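Organic hydroperoxide resistance protein (Legionella pneumophila, PDB 6MJN) probably reduces organic hydroperoxides to the corresponding alcohols through a pair of redox-active cysteines, as in other Ohr and OsmC family peroxidases. Local coordinates at residues B[63-68]-B[119-124]. Numbering follows the deposited sequence.
Sequences ACFESA and ALVAKA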
loop_
_atom_site.group_PDB
_atom_site.type_symbol
_atom_site.label_atom_id
_atom_site.label_comp_id
_atom_site.label_asym_id
_atom_site.label_seq_id
_atom_site.Cartn_x
_atom_site.Cartn_y
_atom_site.Cartn_z
ATOM N N ALA B 63 0.607 3.343 9.286
ATOM C CA ALA B 63 1.941 3.390 9.866
ATOM C C ALA B 63 2.754 4.517 9.259
ATOM O O ALA B 63 3.510 5.197 9.960
ATOM C CB ALA B 63 2.644 2.051 9.659
ATOM N N CYS B 64 2.616 4.723 7.950
ATOM C CA CYS B 64 3.362 5.784 7.289
ATOM C C CYS B 64 2.914 7.145 7.801
ATOM O O CYS B 64 3.741 8.037 8.037
ATOM C CB CYS B 64 3.174 5.661 5.771
ATOM S SG CYS B 64 4.185 6.798 4.831
ATOM N N PHE B 65 1.605 7.321 7.986
ATOM C CA PHE B 65 1.103 8.617 8.411
ATOM C C PHE B 65 1.450 8.870 9.868
ATOM O O PHE B 65 1.795 9.992 10.230
ATOM C CB PHE B 65 -0.411 8.715 8.181
ATOM C CG PHE B 65 -0.932 10.133 8.140
ATOM C CD1 PHE B 65 -1.234 10.830 9.315
ATOM C CD2 PHE B 65 -1.137 10.764 6.917
ATOM C CE1 PHE B 65 -1.715 12.137 9.261
ATOM C CE2 PHE B 65 -1.609 12.056 6.855
ATOM C CZ PHE B 65 -1.908 12.756 8.019
ATOM N N GLU B 66 1.386 7.839 10.718
ATOM C CA GLU B 66 1.837 8.010 12.098
ATOM C C GLU B 66 3.284 8.488 12.140
ATOM O O GLU B 66 3.635 9.387 12.917
ATOM C CB GLU B 66 1.693 6.704 12.877
ATOM C CG GLU B 66 2.028 6.893 14.364
ATOM C CD GLU B 66 2.328 5.594 15.087
ATOM O OE1 GLU B 66 1.967 4.520 14.563
ATOM O OE2 GLU B 66 2.925 5.650 16.183
ATOM N N SER B 67 4.141 7.907 11.298
ATOM C CA SER B 67 5.535 8.326 11.246
ATOM C C SER B 67 5.669 9.775 10.797
ATOM O O SER B 67 6.527 10.508 11.299
ATOM C CB SER B 67 6.316 7.402 10.310
ATOM O OG SER B 67 7.669 7.791 10.238
ATOM N N ALA B 68 4.843 10.209 9.843
ATOM C CA ALA B 68 4.941 11.586 9.361
ATOM C C ALA B 68 4.499 12.590 10.424
ATOM O O ALA B 68 5.064 13.689 10.519
ATOM C CB ALA B 68 4.113 11.762 8.091
ATOM N N ALA B 119 -3.569 21.257 12.953
ATOM C CA ALA B 119 -2.509 21.817 12.115
ATOM C C ALA B 119 -1.364 20.826 11.920
ATOM O O ALA B 119 -0.754 20.768 10.842
ATOM C CB ALA B 119 -1.994 23.120 12.730
ATOM N N LEU B 120 -1.034 20.059 12.960
ATOM C CA LEU B 120 0.052 19.094 12.846
ATOM C C LEU B 120 -0.298 17.995 11.852
ATOM O O LEU B 120 0.529 17.622 11.007
ATOM C CB LEU B 120 0.359 18.512 14.229
ATOM C CG LEU B 120 1.203 17.245 14.354
ATOM C CD1 LEU B 120 2.549 17.385 13.662
ATOM C CD2 LEU B 120 1.405 16.953 15.826
ATOM N N VAL B 121 -1.522 17.471 11.939
ATOM C CA VAL B 121 -1.968 16.432 11.015
ATOM C C VAL B 121 -1.964 16.952 9.586
ATOM O O VAL B 121 -1.561 16.240 8.655
ATOM C CB VAL B 121 -3.353 15.917 11.456
ATOM C CG1 VAL B 121 -4.075 15.173 10.312
ATOM C CG2 VAL B 121 -3.185 15.050 12.699
ATOM N N ALA B 122 -2.385 18.206 9.384
ATOM C CA ALA B 122 -2.376 18.769 8.036
ATOM C C ALA B 122 -0.967 18.797 7.455
ATOM O O ALA B 122 -0.774 18.510 6.267
ATOM C CB ALA B 122 -2.974 20.176 8.039
ATOM N N LYS B 123 0.025 19.166 8.270
ATOM C CA LYS B 123 1.405 19.193 7.796
ATOM C C LYS B 123 1.917 17.791 7.511
ATOM O O LYS B 123 2.645 17.579 6.531
ATOM C CB LYS B 123 2.305 19.877 8.825
ATOM C CG LYS B 123 2.068 21.357 8.999
ATOM C CD LYS B 123 3.139 21.948 9.912
ATOM C CE LYS B 123 2.782 23.346 10.399
ATOM N NZ LYS B 123 1.666 23.299 11.369
ATOM N N ALA B 124 1.557 16.823 8.362
ATOM C CA ALA B 124 1.982 15.447 8.140
ATOM C C ALA B 124 1.455 14.919 6.811
ATOM O O ALA B 124 2.172 14.222 6.092
ATOM C CB ALA B 124 1.524 14.562 9.299
#
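The long central helix 53-76 of the OsmC-like fold meets the shorter helix 114-125 through F65 and A68 on one side and V121 and A124 on the other. The axes of the two segments approach to 9.6 Å at their closest, with 118° between their N-to-C directions. The small alanines A68 and A124 meet where the backbones come nearest, their CA atoms 5.0 Å apart. A68 CB lies 4.0 Å from A124 CB, and the methyl CB of A124 also settles 3.7 Å from the carbonyl carbon C of A68. Next to them, F65 has its CG anti to the backbone N (chi1 -160°), which carries the far end of the ring across to the second helix. There CZ of F65 lies 3.6 Å from O of V121. CG1 of V121 meets the CZ and CE1 end of the ring, the valine side chain lying roughly perpendicular to that of F65. CE1 of F65 packs at 4.0 Å against CB of A124. In this fold the central helix also carries C64, which together with C128 probably forms the redox-active cysteine pair expected of the family; A68 touches C128 as well, placing this apolar packing beside the presumed reaction site. Beyond the two segments, M85 and S131 adjoin F65.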